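Local atomic coordinates of putative alpha KG dependent 2,4-D dioxygenase (Burkholderia xenovorans, PDB entry 5J92), a protein that binds an iron(II) ion and probably acts as a 2-oxoglutarate-dependent dioxygenase of the TfdA family. Residues Q148-D153 with V251-W256. Numbering follows the deposited sequence.
Sequences QTQFAD and VYSHEW
One face of the Trp256 indole carries the His254 imidazole, whose CD2 stands 3.7 Å above the indole plane and over its centre. At the indole edge, in its plane, lies Thr149 OG1, which accepts a hydrogen bond from Trp256 NE1 at 2.9 Å. The imidazole turns its own edge to its neighbours: Trp256 CD2 lies in its plane, as does Tyr252 CZ, and His254 ND1 shares a hydrogen bond with Tyr252 OH. His254 NE2 is hydrogen-bonded to Asp260 OD2, so both ring nitrogens are engaged and the ring rotation is fixed. Phe151 runs alongside Tyr252, CD2 to CD2 at 4.0 Å, while His254 CB meets the Phe151 edge.

Phe151, Tyr252 and His254, with Thr149, share one face of the antiparallel pair of strands 149-153 and 251-254, whose axes run at 162°; Trp256 follows just after the strand. Phe151 and Tyr252 form a hydrogen-bonded pair: Phe151 N to Tyr252 O and Tyr252 N to Phe151 O are both 2.8 Å. Thr149 and His254 form the next, lopsided: His254 N reaches Thr149 O at 2.7 Å, but the return bond is weak. Strand 269-273 flanks 149-153 on its other edge, in the double-stranded beta-helix (jelly-roll) core of TauD/TfdA-type dioxygenases. It supplies the iron ligand His271, whose side chain is about 4 Å from that of Phe151, making Phe151 a second-shell neighbour of the metal site.

Gln150, Ser253, Ala152 and Val251 point to the other face. Gln150, extended beyond CG, donates from NE2 to Ser253 OG (3.3 Å), while its OE1 accepts from Arg272. Beyond the strands, Gln148 bends at chi2, bringing NE2 2.9 Å from Glu255 OE2; amide and carboxylate planes stand 83° apart, and the bond is nearly straight at 165°.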
ATOM      1  N   GLN A 148      16.872  -1.565   6.590  1.00 20.85           N
ATOM      2  CA  GLN A 148      17.179  -1.859   5.204  1.00 20.67           C
ATOM      3  C   GLN A 148      16.750  -0.704   4.312  1.00 16.96           C
ATOM      4  O   GLN A 148      15.870   0.087   4.651  1.00 17.37           O
ATOM      5  CB  GLN A 148      16.458  -3.137   4.748  1.00 19.61           C
ATOM      6  CG  GLN A 148      16.826  -4.398   5.556  1.00 21.27           C
ATOM      7  CD  GLN A 148      15.981  -4.559   6.816  1.00 28.30           C
ATOM      8  OE1 GLN A 148      15.240  -3.647   7.206  1.00 32.27           O
ATOM      9  NE2 GLN A 148      16.127  -5.702   7.486  1.00 27.14           N
ATOM     10  N   THR A 149      17.403  -0.589   3.177  1.00 15.84           N
ATOM     11  CA  THR A 149      16.885   0.211   2.078  1.00 15.57           C
ATOM     12  C   THR A 149      16.386  -0.770   1.024  1.00 15.51           C
ATOM     13  O   THR A 149      17.089  -1.724   0.684  1.00 13.28           O
ATOM     14  CB  THR A 149      17.940   1.151   1.485  1.00 14.21           C
ATOM     15  OG1 THR A 149      18.531   1.929   2.521  1.00 19.75           O
ATOM     16  CG2 THR A 149      17.288   2.118   0.487  1.00 14.18           C
ATOM     17  N   GLN A 150      15.158  -0.572   0.563  1.00 16.76           N
ATOM     18  CA  GLN A 150      14.537  -1.459  -0.400  1.00 15.05           C
ATOM     19  C   GLN A 150      14.380  -0.742  -1.733  1.00 16.18           C
ATOM     20  O   GLN A 150      14.167   0.475  -1.778  1.00 14.49           O
ATOM     21  CB  GLN A 150      13.173  -1.956   0.102  1.00 15.75           C
ATOM     22  CG  GLN A 150      13.252  -2.686   1.431  1.00 17.16           C
ATOM     23  CD  GLN A 150      11.956  -3.393   1.816  1.00 21.59           C
ATOM     24  OE1 GLN A 150      10.851  -2.952   1.472  1.00 23.13           O
ATOM     25  NE2 GLN A 150      12.092  -4.506   2.538  1.00 22.83           N
ATOM     26  N   PHE A 151      14.501  -1.508  -2.820  1.00 13.71           N
ATOM     27  CA  PHE A 151      14.501  -0.960  -4.170  1.00 15.30           C
ATOM     28  C   PHE A 151      13.522  -1.749  -5.015  1.00 16.11           C
ATOM     29  O   PHE A 151      13.578  -2.983  -5.043  1.00 16.25           O
ATOM     30  CB  PHE A 151      15.906  -0.996  -4.795  1.00 15.28           C
ATOM     31  CG  PHE A 151      16.923  -0.209  -4.024  1.00 16.41           C
ATOM     32  CD1 PHE A 151      17.084   1.147  -4.267  1.00 15.71           C
ATOM     33  CD2 PHE A 151      17.699  -0.818  -3.035  1.00 17.45           C
ATOM     34  CE1 PHE A 151      18.017   1.896  -3.554  1.00 19.14           C
ATOM     35  CE2 PHE A 151      18.632  -0.085  -2.313  1.00 20.57           C
ATOM     36  CZ  PHE A 151      18.790   1.281  -2.575  1.00 21.43           C
ATOM     37  N   ALA A 152      12.639  -1.041  -5.710  1.00 14.63           N
ATOM     38  CA  ALA A 152      11.627  -1.657  -6.555  1.00 14.73           C
ATOM     39  C   ALA A 152      11.922  -1.338  -8.012  1.00 13.18           C
ATOM     40  O   ALA A 152      12.061  -0.164  -8.384  1.00 13.40           O
ATOM     41  CB  ALA A 152      10.228  -1.190  -6.159  1.00 13.10           C
ATOM     42  N   ASP A 153      12.018  -2.383  -8.831  1.00 11.08           N
ATOM     43  CA  ASP A 153      12.424  -2.241 -10.232  1.00 11.74           C
ATOM     44  C   ASP A 153      11.228  -1.813 -11.084  1.00 12.17           C
ATOM     45  O   ASP A 153      10.327  -2.618 -11.347  1.00 14.98           O
ATOM     46  CB  ASP A 153      13.013  -3.557 -10.730  1.00 12.36           C
ATOM     47  CG  ASP A 153      13.663  -3.432 -12.118  1.00 15.58           C
ATOM     48  OD1 ASP A 153      13.333  -2.479 -12.871  1.00 13.28           O
ATOM     49  OD2 ASP A 153      14.502  -4.311 -12.440  1.00 16.56           O
ATOM     50  N   VAL A 251      11.220  -6.377  -6.006  1.00 12.89           N
ATOM     51  CA  VAL A 251      11.872  -5.673  -4.905  1.00 13.42           C
ATOM     52  C   VAL A 251      13.151  -6.388  -4.487  1.00 13.91           C
ATOM     53  O   VAL A 251      13.191  -7.624  -4.393  1.00 13.25           O
ATOM     54  CB  VAL A 251      10.918  -5.526  -3.702  1.00 15.81           C
ATOM     55  CG1 VAL A 251      11.674  -4.977  -2.480  1.00 16.08           C
ATOM     56  CG2 VAL A 251       9.766  -4.574  -4.097  1.00 14.14           C
ATOM     57  N   TYR A 252      14.201  -5.598  -4.258  1.00 16.20           N
ATOM     58  CA  TYR A 252      15.428  -6.032  -3.598  1.00 16.15           C
ATOM     59  C   TYR A 252      15.559  -5.271  -2.283  1.00 13.34           C
ATOM     60  O   TYR A 252      15.491  -4.038  -2.267  1.00 13.53           O
ATOM     61  CB  TYR A 252      16.658  -5.778  -4.487  1.00 13.49           C
ATOM     62  CG  TYR A 252      17.993  -5.833  -3.759  1.00 13.16           C
ATOM     63  CD1 TYR A 252      18.501  -7.036  -3.284  1.00 13.26           C
ATOM     64  CD2 TYR A 252      18.742  -4.681  -3.544  1.00 11.65           C
ATOM     65  CE1 TYR A 252      19.721  -7.083  -2.625  1.00 14.00           C
ATOM     66  CE2 TYR A 252      19.967  -4.714  -2.871  1.00 12.18           C
ATOM     67  CZ  TYR A 252      20.447  -5.928  -2.419  1.00 12.90           C
ATOM     68  OH  TYR A 252      21.652  -6.001  -1.755  1.00 17.46           O
ATOM     69  N   SER A 253      15.743  -6.001  -1.192  1.00 12.82           N
ATOM     70  CA  SER A 253      15.925  -5.420   0.134  1.00 16.28           C
ATOM     71  C   SER A 253      17.410  -5.465   0.498  1.00 18.37           C
ATOM     72  O   SER A 253      18.004  -6.549   0.593  1.00 18.65           O
ATOM     73  CB  SER A 253      15.078  -6.176   1.163  1.00 16.86           C
ATOM     74  OG  SER A 253      15.169  -5.573   2.450  1.00 21.38           O
ATOM     75  N   HIS A 254      18.024  -4.302   0.671  1.00 15.22           N
ATOM     76  CA  HIS A 254      19.458  -4.266   0.919  1.00 14.95           C
ATOM     77  C   HIS A 254      19.730  -4.322   2.416  1.00 16.98           C
ATOM     78  O   HIS A 254      19.370  -3.392   3.154  1.00 17.50           O
ATOM     79  CB  HIS A 254      20.106  -3.026   0.313  1.00 14.62           C
ATOM     80  CG  HIS A 254      21.594  -3.020   0.453  1.00 14.68           C
ATOM     81  ND1 HIS A 254      22.403  -3.916  -0.218  1.00 14.81           N
ATOM     82  CD2 HIS A 254      22.417  -2.264   1.216  1.00 14.90           C
ATOM     83  CE1 HIS A 254      23.664  -3.689   0.106  1.00 15.41           C
ATOM     84  NE2 HIS A 254      23.699  -2.694   0.976  1.00 16.61           N
ATOM     85  N   GLU A 255      20.382  -5.406   2.855  1.00 18.34           N
ATOM     86  CA  GLU A 255      20.904  -5.504   4.217  1.00 20.46           C
ATOM     87  C   GLU A 255      22.243  -4.780   4.267  1.00 18.73           C
ATOM     88  O   GLU A 255      23.219  -5.214   3.645  1.00 18.65           O
ATOM     89  CB  GLU A 255      21.058  -6.963   4.646  1.00 20.48           C
ATOM     90  CG  GLU A 255      19.742  -7.716   4.795  1.00 21.99           C
ATOM     91  CD  GLU A 255      18.937  -7.254   5.995  1.00 26.70           C
ATOM     92  OE1 GLU A 255      19.494  -6.561   6.876  1.00 31.78           O
ATOM     93  OE2 GLU A 255      17.735  -7.575   6.059  1.00 29.82           O
ATOM     94  N   TRP A 256      22.290  -3.683   5.011  1.00 19.01           N
ATOM     95  CA  TRP A 256      23.457  -2.814   5.011  1.00 16.98           C
ATOM     96  C   TRP A 256      24.641  -3.455   5.721  1.00 20.48           C
ATOM     97  O   TRP A 256      24.491  -4.178   6.711  1.00 21.04           O
ATOM     98  CB  TRP A 256      23.117  -1.486   5.690  1.00 16.16           C
ATOM     99  CG  TRP A 256      22.353  -0.579   4.803  1.00 15.21           C
ATOM    100  CD1 TRP A 256      20.993  -0.453   4.715  1.00 14.90           C
ATOM    101  CD2 TRP A 256      22.909   0.339   3.862  1.00 17.31           C
ATOM    102  NE1 TRP A 256      20.669   0.513   3.777  1.00 18.91           N
ATOM    103  CE2 TRP A 256      21.831   1.006   3.237  1.00 18.65           C
ATOM    104  CE3 TRP A 256      24.220   0.659   3.482  1.00 20.14           C
ATOM    105  CZ2 TRP A 256      22.020   1.967   2.244  1.00 18.11           C
ATOM    106  CZ3 TRP A 256      24.408   1.631   2.511  1.00 21.59           C
ATOM    107  CH2 TRP A 256      23.304   2.269   1.900  1.00 18.74           C
TER